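Local structure of hydroxyindole o-methyltransferase (4A6D) at residues L62-C67 with A82-T87; Q102-K107 with R153-Q158; R111-C116 with L304-G309; N129-T134 with F143-R148. The protein catalyses the transfer of a methyl group from S-adenosylmethionine to N-acetylserotonin, the step that yields melatonin, and works as a homodimer. All coordinates share one frame; numbering follows the deposited sequence.

Contact 1: L62-C67 with A82-T87; sequences LLLDIC and AFYRNT
Leu64 and Asp65 of helix 57-69 both meet the ring of Tyr84, which reaches back to them from strand 81-86. Helix 57-69 runs into a two-stranded antiparallel hairpin, 73-78 with 81-86, a topology consistent with the winged-helix character of O-methyltransferase dimerisation domains; here the second strand of the wing closes on the helix before it.

The apolar part is a CH-pi contact. Leu64 CB lies 3.9 Å from the centroid of the Tyr84 ring, only 14° off the ring normal, while Leu64 CD1 spreads over the same face and comes within 3.7 Å of Tyr84 CD1. Leucine suits the place because its CD1 methyl extends over the ring the cover that CB begins.

The polar part uses the far end of that ring. With CG anti to its carbonyl carbon (chi1 -56°), Tyr84 is directed at the helix, and its OH donates to Asp65 OD1. The same OD1 forms a salt bridge with Arg291 of the second subunit, so a bond inside the domain and an ionic link across the dimer share one oxygen. A phenylalanine in place of Tyr84 would probably keep the cover on Leu64 but leave Asp65 with one partner fewer, its carboxylate freer to turn. In the bond itself, 2.6 Å from Tyr84 OH to Asp65 OD1, the hydroxyl comes from the syn side of the carboxylate and stands 30° out of its plane.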
# COMPACT_ATOMS: atom_id res chain seq x y z
N LEU A 62 -16.43 7.60 -5.17
CA LEU A 62 -14.98 7.54 -5.32
C LEU A 62 -14.53 6.10 -5.25
O LEU A 62 -13.87 5.63 -6.16
CB LEU A 62 -14.27 8.39 -4.24
CG LEU A 62 -14.28 9.91 -4.47
CD1 LEU A 62 -13.66 10.63 -3.28
CD2 LEU A 62 -13.52 10.28 -5.72
N LEU A 63 -15.01 5.37 -4.23
CA LEU A 63 -14.70 3.97 -4.00
C LEU A 63 -15.11 3.07 -5.18
O LEU A 63 -14.28 2.28 -5.64
CB LEU A 63 -15.34 3.51 -2.68
CG LEU A 63 -14.77 2.25 -2.02
CD1 LEU A 63 -13.60 2.60 -1.11
CD2 LEU A 63 -15.84 1.56 -1.20
N LEU A 64 -16.36 3.19 -5.65
CA LEU A 64 -16.89 2.39 -6.76
C LEU A 64 -16.13 2.70 -8.06
O LEU A 64 -15.74 1.78 -8.77
CB LEU A 64 -18.40 2.65 -6.98
CG LEU A 64 -19.38 2.18 -5.89
CD1 LEU A 64 -20.75 2.80 -6.11
CD2 LEU A 64 -19.50 0.64 -5.85
N ASP A 65 -15.91 4.01 -8.35
CA ASP A 65 -15.20 4.44 -9.55
C ASP A 65 -13.77 3.95 -9.58
O ASP A 65 -13.32 3.47 -10.63
CB ASP A 65 -15.31 5.95 -9.77
CG ASP A 65 -16.68 6.43 -10.20
OD1 ASP A 65 -17.49 5.59 -10.68
OD2 ASP A 65 -16.95 7.66 -10.09
N ILE A 66 -13.07 3.97 -8.43
CA ILE A 66 -11.71 3.42 -8.36
C ILE A 66 -11.77 1.90 -8.63
O ILE A 66 -10.97 1.41 -9.42
CB ILE A 66 -10.99 3.80 -7.05
CG1 ILE A 66 -10.76 5.32 -7.00
CG2 ILE A 66 -9.66 3.04 -6.89
CD1 ILE A 66 -10.67 5.94 -5.69
N CYS A 67 -12.77 1.18 -8.06
CA CYS A 67 -12.97 -0.27 -8.23
C CYS A 67 -13.16 -0.63 -9.71
O CYS A 67 -12.63 -1.65 -10.15
CB CYS A 67 -14.12 -0.78 -7.36
SG CYS A 67 -13.71 -0.94 -5.60
N ALA A 82 -25.03 5.82 -13.66
CA ALA A 82 -24.08 4.71 -13.72
C ALA A 82 -24.62 3.61 -12.83
O ALA A 82 -25.15 3.91 -11.76
CB ALA A 82 -22.72 5.14 -13.20
N PHE A 83 -24.51 2.36 -13.30
CA PHE A 83 -24.92 1.15 -12.60
C PHE A 83 -23.75 0.18 -12.53
O PHE A 83 -23.15 -0.17 -13.55
CB PHE A 83 -26.16 0.51 -13.24
CG PHE A 83 -27.41 1.31 -12.99
CD1 PHE A 83 -28.15 1.12 -11.84
CD2 PHE A 83 -27.83 2.28 -13.90
CE1 PHE A 83 -29.30 1.88 -11.59
CE2 PHE A 83 -28.97 3.04 -13.65
CZ PHE A 83 -29.71 2.82 -12.51
N TYR A 84 -23.40 -0.22 -11.31
CA TYR A 84 -22.26 -1.07 -11.01
C TYR A 84 -22.66 -2.50 -10.83
O TYR A 84 -23.73 -2.78 -10.31
CB TYR A 84 -21.53 -0.56 -9.77
CG TYR A 84 -21.10 0.89 -9.90
CD1 TYR A 84 -21.97 1.92 -9.54
CD2 TYR A 84 -19.87 1.23 -10.45
CE1 TYR A 84 -21.62 3.26 -9.74
CE2 TYR A 84 -19.51 2.56 -10.64
CZ TYR A 84 -20.38 3.57 -10.29
OH TYR A 84 -19.99 4.87 -10.41
N ARG A 85 -21.78 -3.41 -11.26
CA ARG A 85 -21.99 -4.85 -11.15
C ARG A 85 -20.65 -5.52 -10.85
O ARG A 85 -19.60 -4.93 -11.11
CB ARG A 85 -22.68 -5.41 -12.42
CG ARG A 85 -21.76 -5.77 -13.58
CD ARG A 85 -22.54 -6.04 -14.85
NE ARG A 85 -21.88 -5.48 -16.03
CZ ARG A 85 -21.92 -4.20 -16.39
NH1 ARG A 85 -22.59 -3.31 -15.66
NH2 ARG A 85 -21.29 -3.78 -17.48
N ASN A 86 -20.68 -6.74 -10.29
CA ASN A 86 -19.48 -7.51 -9.98
C ASN A 86 -18.84 -8.06 -11.25
O ASN A 86 -19.50 -8.22 -12.29
CB ASN A 86 -19.80 -8.66 -9.01
CG ASN A 86 -19.82 -8.31 -7.54
OD1 ASN A 86 -18.92 -7.64 -7.02
ND2 ASN A 86 -20.81 -8.83 -6.83
N THR A 87 -17.53 -8.35 -11.16
CA THR A 87 -16.72 -8.98 -12.20
C THR A 87 -16.62 -10.48 -11.87
O THR A 87 -17.22 -10.93 -10.89
CB THR A 87 -15.31 -8.37 -12.20
OG1 THR A 87 -14.80 -8.40 -10.86
CG2 THR A 87 -15.25 -6.99 -12.80

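Contact 2: Q102-K107 with R153-Q158; sequences QCSMLK and RLQFMQ. With SO4 (sulfate ion), chain F.
Gln155 brings its NE2 to 3.0 Å from Ser104 O, yet the angle is too poor for a hydrogen bond, so closeness here does not amount to pairing. The two residues belong to helices 103-117 and 150-161, the second within the Rossmann-like methyltransferase domain. Their local axes approach to 8.7 Å and cross at -124°.

Serine suits this crossing because it is small: Ser104 CB touches Gln158 CB at 4.0 Å, letting the backbones come close. Gln155 fills the neighbouring position by bending. Its CG stands anti to the backbone N (chi1 166°) and the chain turns at chi2, laying the carboxamide across helix 103-117 with NE2 against Ser104 CB and OE1 3.6 Å from Lys107 CB.

Lys107 begins toward helix 150-161, but its extended chain leads on to a sulfate, probably from the crystallisation liquor, to which Arg111 also bonds weakly. An alanine at Lys107 would probably keep the contact with Gln155 OE1 while depriving the sulfate of a positive partner. The lysine ammonium straddles two oxygens of the ion: NZ bonds to O1 at 3.2 Å and, weakly, to O4 at 3.4 Å.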
# COMPACT_ATOMS: atom_id res chain seq x y z
N GLN A 102 -11.79 -14.48 -0.56
CA GLN A 102 -10.54 -14.04 0.05
C GLN A 102 -10.73 -12.87 1.00
O GLN A 102 -9.76 -12.37 1.57
CB GLN A 102 -9.45 -13.79 -1.02
CG GLN A 102 -9.06 -15.04 -1.84
CD GLN A 102 -8.51 -16.19 -1.02
OE1 GLN A 102 -7.53 -16.05 -0.26
NE2 GLN A 102 -9.11 -17.36 -1.18
N CYS A 103 -12.02 -12.53 1.26
CA CYS A 103 -12.56 -11.46 2.12
C CYS A 103 -11.88 -11.26 3.45
O CYS A 103 -11.41 -10.16 3.72
CB CYS A 103 -14.05 -11.67 2.33
SG CYS A 103 -15.08 -10.97 1.03
N SER A 104 -11.95 -12.30 4.32
CA SER A 104 -11.43 -12.29 5.69
C SER A 104 -9.94 -12.04 5.78
O SER A 104 -9.51 -11.39 6.73
CB SER A 104 -11.90 -13.52 6.45
OG SER A 104 -13.30 -13.45 6.61
N MET A 105 -9.16 -12.53 4.80
CA MET A 105 -7.72 -12.31 4.74
C MET A 105 -7.45 -10.85 4.38
O MET A 105 -6.60 -10.22 5.01
CB MET A 105 -7.04 -13.27 3.73
CG MET A 105 -5.52 -13.17 3.72
SD MET A 105 -4.78 -13.56 5.33
CE MET A 105 -3.28 -12.63 5.23
N LEU A 106 -8.20 -10.30 3.40
CA LEU A 106 -8.09 -8.92 2.96
C LEU A 106 -8.40 -7.95 4.09
O LEU A 106 -7.57 -7.09 4.39
CB LEU A 106 -8.96 -8.67 1.73
CG LEU A 106 -8.54 -9.43 0.47
CD1 LEU A 106 -9.44 -9.09 -0.67
CD2 LEU A 106 -7.10 -9.13 0.10
N LYS A 107 -9.51 -8.18 4.82
CA LYS A 107 -9.89 -7.42 6.01
C LYS A 107 -8.78 -7.55 7.08
O LYS A 107 -8.44 -6.55 7.70
CB LYS A 107 -11.21 -7.95 6.57
CG LYS A 107 -12.44 -7.60 5.74
CD LYS A 107 -13.61 -8.43 6.23
CE LYS A 107 -14.91 -8.00 5.63
NZ LYS A 107 -16.05 -8.70 6.26
N ARG A 153 -9.05 -13.51 17.28
CA ARG A 153 -8.64 -14.89 17.03
C ARG A 153 -9.55 -15.53 15.97
O ARG A 153 -9.05 -16.20 15.08
CB ARG A 153 -8.66 -15.70 18.31
CG ARG A 153 -8.10 -17.12 18.15
CD ARG A 153 -8.51 -18.01 19.28
NE ARG A 153 -8.09 -17.49 20.57
CZ ARG A 153 -8.91 -16.98 21.48
NH1 ARG A 153 -10.21 -16.90 21.24
NH2 ARG A 153 -8.44 -16.54 22.64
N LEU A 154 -10.89 -15.27 16.04
CA LEU A 154 -11.86 -15.73 15.04
C LEU A 154 -11.50 -15.14 13.67
O LEU A 154 -11.43 -15.91 12.70
CB LEU A 154 -13.32 -15.36 15.42
CG LEU A 154 -14.43 -15.76 14.41
CD1 LEU A 154 -14.40 -17.27 14.10
CD2 LEU A 154 -15.79 -15.36 14.92
N GLN A 155 -11.18 -13.83 13.60
CA GLN A 155 -10.78 -13.17 12.36
C GLN A 155 -9.49 -13.77 11.77
O GLN A 155 -9.48 -14.09 10.58
CB GLN A 155 -10.73 -11.62 12.51
CG GLN A 155 -10.00 -10.85 11.38
CD GLN A 155 -10.81 -10.60 10.12
OE1 GLN A 155 -11.14 -9.45 9.79
NE2 GLN A 155 -11.06 -11.64 9.32
N PHE A 156 -8.45 -13.98 12.60
CA PHE A 156 -7.19 -14.59 12.15
C PHE A 156 -7.48 -15.97 11.52
O PHE A 156 -7.04 -16.26 10.40
CB PHE A 156 -6.19 -14.73 13.32
CG PHE A 156 -4.84 -15.29 12.93
CD1 PHE A 156 -3.85 -14.47 12.39
CD2 PHE A 156 -4.56 -16.65 13.07
CE1 PHE A 156 -2.61 -15.00 12.01
CE2 PHE A 156 -3.32 -17.19 12.68
CZ PHE A 156 -2.34 -16.35 12.16
N MET A 157 -8.26 -16.80 12.25
CA MET A 157 -8.66 -18.16 11.86
C MET A 157 -9.47 -18.21 10.58
O MET A 157 -9.26 -19.11 9.76
CB MET A 157 -9.43 -18.81 13.00
CG MET A 157 -8.54 -19.29 14.12
SD MET A 157 -9.49 -19.97 15.50
CE MET A 157 -10.24 -21.42 14.69
N GLN A 158 -10.40 -17.23 10.41
CA GLN A 158 -11.24 -17.14 9.22
C GLN A 158 -10.37 -16.71 8.05
O GLN A 158 -10.57 -17.19 6.93
CB GLN A 158 -12.34 -16.09 9.42
CG GLN A 158 -13.48 -16.43 10.37
CD GLN A 158 -14.31 -15.18 10.66
OE1 GLN A 158 -13.79 -14.12 11.01
NE2 GLN A 158 -15.63 -15.28 10.49
S SO4 F . -15.61 -9.37 10.02
O1 SO4 F . -15.80 -8.05 9.40
O2 SO4 F . -14.84 -9.22 11.26
O3 SO4 F . -16.91 -9.96 10.32
O4 SO4 F . -14.88 -10.27 9.09

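Contact 3: R111-C116 with L304-G309; sequences RTSYRC and LVQTEG. With SO4 (sulfate ion), chain F.
Gln306, a substrate-binding residue, gives this contact its largest buried surface by extending its side chain along helix 103-117, past Cys116 to Ser113. The chain is straight beyond CG (chi2 -174°), which separates its work into an apolar stem and a polar end. The stem lies against sulfur: Gln306 CG is 3.9 Å from Cys116 SG. At the end, NE2 donates to Ser113 OG in a weak bond of 3.3 Å with an N-H...O angle of 149°. Its stronger partner is Asn302 OD1, from one turn earlier in helix 294-305, so the serine hydroxyl is a second, lighter hold on the same amide nitrogen. Asn302 is itself a substrate-binding residue.

Cys116 is the next most covered. Small and apolar enough to be buried, it offers its CB to Val305 CG1 at 3.7 Å and its sulfur to the glutamine. Val305 meets it with the methyl that stands anti to its own backbone N (chi1 168°); valine suits the place because one of its two methyls meets Cys116 CB, and its surroundings include Trp117, Leu120 and Ala123.

Beyond helix 294-305 the chain turns on Thr307, whose OG1 accepts from Gly309 N at 3.1 Å in an ST turn. Along helix 103-117, Tyr114 stacks on Tyr114 of the second subunit.

With NE2 bonded to Asn302 and weakly to Ser113, and OE1 probably to Tyr131 OH, the rotation of the Gln306 amide is likely to be fixed through both of its polar atoms, and a substrate-binding group rests on the same helix that takes part in the dimer interface.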
# COMPACT_ATOMS: atom_id res chain seq x y z
N ARG A 111 -6.54 -4.47 8.57
CA ARG A 111 -6.63 -4.16 10.00
C ARG A 111 -5.34 -4.38 10.79
O ARG A 111 -5.09 -3.65 11.74
CB ARG A 111 -7.82 -4.90 10.65
CG ARG A 111 -9.20 -4.41 10.17
CD ARG A 111 -10.33 -5.42 10.35
NE ARG A 111 -11.50 -5.05 9.54
CZ ARG A 111 -12.56 -5.83 9.35
NH1 ARG A 111 -12.62 -7.04 9.90
NH2 ARG A 111 -13.58 -5.41 8.60
N THR A 112 -4.54 -5.41 10.46
CA THR A 112 -3.33 -5.70 11.24
C THR A 112 -2.02 -5.46 10.50
O THR A 112 -1.23 -4.63 10.94
CB THR A 112 -3.40 -7.12 11.84
OG1 THR A 112 -3.49 -8.02 10.74
CG2 THR A 112 -4.58 -7.32 12.74
N SER A 113 -1.76 -6.21 9.43
CA SER A 113 -0.51 -6.13 8.65
C SER A 113 -0.20 -4.71 8.18
O SER A 113 0.95 -4.29 8.28
CB SER A 113 -0.57 -7.06 7.44
OG SER A 113 -1.16 -8.30 7.79
N TYR A 114 -1.22 -4.00 7.66
CA TYR A 114 -1.10 -2.63 7.15
C TYR A 114 -0.56 -1.71 8.24
O TYR A 114 0.38 -0.96 7.98
CB TYR A 114 -2.45 -2.13 6.60
CG TYR A 114 -2.38 -0.76 5.97
CD1 TYR A 114 -2.52 0.40 6.75
CD2 TYR A 114 -2.21 -0.61 4.60
CE1 TYR A 114 -2.45 1.66 6.17
CE2 TYR A 114 -2.17 0.66 4.01
CZ TYR A 114 -2.27 1.79 4.80
OH TYR A 114 -2.24 3.05 4.23
N ARG A 115 -1.13 -1.80 9.45
CA ARG A 115 -0.71 -1.04 10.62
C ARG A 115 0.77 -1.33 10.91
O ARG A 115 1.59 -0.42 10.84
CB ARG A 115 -1.60 -1.38 11.83
CG ARG A 115 -2.80 -0.45 11.99
CD ARG A 115 -3.17 -0.16 13.45
NE ARG A 115 -2.10 0.49 14.23
CZ ARG A 115 -1.78 1.79 14.18
NH1 ARG A 115 -2.42 2.61 13.35
NH2 ARG A 115 -0.80 2.27 14.94
N CYS A 116 1.12 -2.62 11.13
CA CYS A 116 2.48 -3.12 11.37
C CYS A 116 3.50 -2.57 10.35
O CYS A 116 4.55 -2.04 10.72
CB CYS A 116 2.50 -4.65 11.41
SG CYS A 116 2.05 -5.35 13.02
N LEU A 304 9.39 -10.72 9.18
CA LEU A 304 10.31 -9.91 9.97
C LEU A 304 9.49 -8.86 10.76
O LEU A 304 9.69 -8.72 11.96
CB LEU A 304 11.37 -9.21 9.08
CG LEU A 304 12.25 -8.16 9.79
CD1 LEU A 304 13.17 -8.81 10.84
CD2 LEU A 304 13.07 -7.39 8.81
N VAL A 305 8.55 -8.19 10.08
CA VAL A 305 7.66 -7.16 10.64
C VAL A 305 6.69 -7.75 11.68
O VAL A 305 6.42 -7.09 12.67
CB VAL A 305 6.93 -6.43 9.47
CG1 VAL A 305 5.78 -5.56 9.97
CG2 VAL A 305 7.90 -5.59 8.66
N GLN A 306 6.18 -8.97 11.45
CA GLN A 306 5.17 -9.57 12.32
C GLN A 306 5.59 -10.74 13.24
O GLN A 306 5.43 -10.63 14.45
CB GLN A 306 3.91 -9.90 11.52
CG GLN A 306 3.02 -8.67 11.30
CD GLN A 306 1.72 -9.04 10.63
OE1 GLN A 306 0.75 -9.48 11.25
NE2 GLN A 306 1.67 -8.84 9.34
N THR A 307 6.07 -11.86 12.69
CA THR A 307 6.46 -13.03 13.46
C THR A 307 7.93 -12.95 13.95
O THR A 307 8.47 -11.86 14.14
CB THR A 307 6.23 -14.28 12.63
OG1 THR A 307 7.21 -14.32 11.60
CG2 THR A 307 4.80 -14.38 12.07
N GLU A 308 8.56 -14.13 14.15
CA GLU A 308 9.96 -14.31 14.57
C GLU A 308 10.74 -15.03 13.47
O GLU A 308 11.94 -15.26 13.62
CB GLU A 308 10.01 -15.15 15.85
CG GLU A 308 9.72 -14.38 17.13
CD GLU A 308 9.53 -15.24 18.36
OE1 GLU A 308 9.75 -16.48 18.29
OE2 GLU A 308 9.15 -14.68 19.41
N GLY A 309 10.06 -15.30 12.36
CA GLY A 309 10.65 -16.04 11.25
C GLY A 309 10.99 -15.30 9.98
O GLY A 309 11.32 -14.12 9.98
S SO4 F . -15.61 -9.37 10.02
O1 SO4 F . -15.80 -8.05 9.40
O2 SO4 F . -14.84 -9.22 11.26
O3 SO4 F . -16.91 -9.96 10.32
O4 SO4 F . -14.88 -10.27 9.09

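Contact 4: N129-T134 with F143-R148; sequences NQYLET and FTAIYR. With SAM (S-adenosylmethionine), chain D.
Tyr131 carries its ring on the side of its backbone N (chi1 -85°), turned to Ala145 and Ile146, and Ile146 CG1 stands anti to the carbonyl carbon (chi1 -67°), which brings it near the tyrosine hydroxyl. Ala145 CB sits over one face of the Tyr131 ring, toward its rim, 4.1 Å from CG; alanine's single methyl suits the place, since it meets the ring with no further bulk. Ile146 CG1 comes obliquely, 3.4 Å from Tyr131 OH.

In this class I, Rossmann-like methyltransferase, one side of helix 142-146 packs on the start of helix 131-135, and another lines the S-adenosylmethionine pocket. The Phe143 ring is sandwiched, with cofactor C2' over one face and Ile146 CD1, 3.6 Å above the plane, on the opposite one. Phe143 CD2 also reaches cofactor C8 at 3.5 Å, so the flat, apolar ring touches both ribose and adenine. Just past the helix, Tyr147 OH donates to cofactor O2' at 2.7 Å, with the acceptor in the plane of the ring at its edge. Within segment 129-134, Gln130 O accepts from both Thr134 N and Thr134 OG1, the latter at 2.6 Å, with the hydroxyl coming from above the carbonyl plane.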
# COMPACT_ATOMS: atom_id res chain seq x y z
N ASN A 129 10.13 -7.89 15.13
CA ASN A 129 8.72 -7.54 14.97
C ASN A 129 8.27 -6.32 15.81
O ASN A 129 8.95 -5.95 16.77
CB ASN A 129 7.81 -8.75 15.16
CG ASN A 129 7.57 -9.19 16.59
OD1 ASN A 129 6.96 -8.48 17.39
ND2 ASN A 129 7.89 -10.44 16.87
N GLN A 130 7.13 -5.71 15.44
CA GLN A 130 6.65 -4.47 16.05
C GLN A 130 5.25 -4.51 16.69
O GLN A 130 4.58 -3.48 16.69
CB GLN A 130 6.74 -3.31 15.03
CG GLN A 130 7.98 -3.27 14.15
CD GLN A 130 9.22 -2.88 14.91
OE1 GLN A 130 9.96 -3.71 15.43
NE2 GLN A 130 9.48 -1.60 14.96
N TYR A 131 4.83 -5.64 17.27
CA TYR A 131 3.51 -5.68 17.92
C TYR A 131 3.40 -4.71 19.11
O TYR A 131 2.35 -4.09 19.30
CB TYR A 131 3.15 -7.11 18.36
CG TYR A 131 2.51 -7.93 17.27
CD1 TYR A 131 1.16 -7.80 16.96
CD2 TYR A 131 3.25 -8.87 16.56
CE1 TYR A 131 0.57 -8.54 15.93
CE2 TYR A 131 2.67 -9.65 15.55
CZ TYR A 131 1.33 -9.47 15.23
OH TYR A 131 0.77 -10.25 14.25
N LEU A 132 4.49 -4.57 19.89
CA LEU A 132 4.51 -3.65 21.02
C LEU A 132 4.48 -2.18 20.54
O LEU A 132 3.78 -1.36 21.14
CB LEU A 132 5.72 -3.90 21.94
CG LEU A 132 5.66 -3.16 23.30
CD1 LEU A 132 5.14 -4.06 24.40
CD2 LEU A 132 7.00 -2.57 23.68
N GLU A 133 5.20 -1.86 19.44
CA GLU A 133 5.27 -0.49 18.90
C GLU A 133 4.01 -0.08 18.15
O GLU A 133 3.76 1.10 18.02
CB GLU A 133 6.52 -0.29 18.02
CG GLU A 133 7.85 -0.56 18.72
CD GLU A 133 8.42 -1.97 18.67
OE1 GLU A 133 7.67 -2.95 18.90
OE2 GLU A 133 9.65 -2.09 18.48
N THR A 134 3.24 -1.06 17.64
CA THR A 134 2.03 -0.84 16.85
C THR A 134 0.75 -0.96 17.67
O THR A 134 -0.14 -0.12 17.52
CB THR A 134 1.94 -1.82 15.64
OG1 THR A 134 3.23 -2.01 15.06
CG2 THR A 134 0.97 -1.36 14.59
N PHE A 143 1.93 -15.86 19.60
CA PHE A 143 0.49 -16.03 19.42
C PHE A 143 -0.45 -15.32 20.44
O PHE A 143 -1.60 -15.05 20.08
CB PHE A 143 0.12 -17.49 19.06
CG PHE A 143 0.42 -17.79 17.60
CD1 PHE A 143 -0.50 -17.47 16.60
CD2 PHE A 143 1.65 -18.32 17.22
CE1 PHE A 143 -0.22 -17.74 15.26
CE2 PHE A 143 1.93 -18.57 15.87
CZ PHE A 143 1.00 -18.27 14.90
N THR A 144 0.04 -14.93 21.65
CA THR A 144 -0.81 -14.14 22.57
C THR A 144 -0.94 -12.71 22.02
O THR A 144 -1.97 -12.05 22.25
CB THR A 144 -0.38 -14.22 24.07
OG1 THR A 144 0.87 -13.56 24.28
CG2 THR A 144 -0.37 -15.64 24.63
N ALA A 145 0.08 -12.25 21.26
CA ALA A 145 0.08 -10.95 20.58
C ALA A 145 -0.82 -11.00 19.33
O ALA A 145 -1.57 -10.06 19.08
CB ALA A 145 1.50 -10.57 20.19
N ILE A 146 -0.75 -12.14 18.57
CA ILE A 146 -1.57 -12.42 17.37
C ILE A 146 -3.07 -12.62 17.75
O ILE A 146 -3.94 -12.10 17.05
CB ILE A 146 -0.96 -13.61 16.54
CG1 ILE A 146 0.41 -13.22 15.94
CG2 ILE A 146 -1.93 -14.12 15.47
CD1 ILE A 146 1.23 -14.36 15.36
N TYR A 147 -3.36 -13.35 18.87
CA TYR A 147 -4.73 -13.56 19.37
C TYR A 147 -4.98 -12.68 20.61
O TYR A 147 -5.33 -13.17 21.69
CB TYR A 147 -5.02 -15.05 19.69
CG TYR A 147 -4.58 -16.07 18.65
CD1 TYR A 147 -4.87 -15.89 17.30
CD2 TYR A 147 -3.97 -17.26 19.03
CE1 TYR A 147 -4.51 -16.84 16.35
CE2 TYR A 147 -3.59 -18.21 18.09
CZ TYR A 147 -3.88 -18.01 16.75
OH TYR A 147 -3.53 -18.95 15.81
N ARG A 148 -4.79 -11.35 20.44
CA ARG A 148 -4.96 -10.35 21.49
C ARG A 148 -6.40 -10.20 22.04
O ARG A 148 -6.58 -9.58 23.09
CB ARG A 148 -4.29 -9.00 21.12
CG ARG A 148 -4.50 -8.51 19.69
CD ARG A 148 -3.75 -7.21 19.42
NE ARG A 148 -4.13 -6.61 18.14
CZ ARG A 148 -5.12 -5.72 17.98
NH1 ARG A 148 -5.83 -5.32 19.03
NH2 ARG A 148 -5.39 -5.24 16.78
N SAM D . -1.83 -24.37 9.34
CA SAM D . -2.80 -23.26 9.23
C SAM D . -2.92 -22.57 7.85
O SAM D . -1.95 -22.59 7.12
OXT SAM D . -3.98 -21.99 7.44
CB SAM D . -2.48 -22.30 10.34
CG SAM D . -1.16 -21.54 10.15
SD SAM D . -0.99 -20.34 11.52
CE SAM D . 0.25 -19.30 10.87
C5' SAM D . 0.10 -21.19 12.71
C4' SAM D . -0.83 -22.08 13.54
O4' SAM D . 0.01 -22.65 14.53
C3' SAM D . -1.95 -21.26 14.29
O3' SAM D . -3.24 -21.85 14.09
C2' SAM D . -1.44 -21.29 15.77
O2' SAM D . -2.42 -21.23 16.81
C1' SAM D . -0.69 -22.63 15.80
N9 SAM D . 0.29 -22.72 16.90
C8 SAM D . 1.22 -21.75 17.26
N7 SAM D . 1.92 -22.17 18.27
C5 SAM D . 1.46 -23.41 18.67
C6 SAM D . 1.79 -24.34 19.69
N6 SAM D . 2.83 -24.07 20.50
N1 SAM D . 1.11 -25.54 19.76
C2 SAM D . 0.07 -25.81 18.95
N3 SAM D . -0.27 -24.94 17.99
C4 SAM D . 0.41 -23.79 17.77

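Contact 1 comes first along the chain and stands apart in the dimerisation domain, its centre 24 to 36 Å from the others and touching none of them. Contacts 2, 3 and 4 form one cluster. Contacts 2 and 3 share helix 103-117 and the sulfate, their segments alternate in sequence, and their centres are 15 Å apart. Contact 4 falls between the two segments of each; its centre is 8 Å from that of contact 3, where Gln306 OE1 and Tyr131 OH probably hydrogen-bond. Phe156 of helix 150-161 packs on Phe143, Ile146 and Tyr147. Cofactor site, substrate residue and dimer-facing helix are therefore neighbours, while contacts 1 to 3 all touch the second subunit.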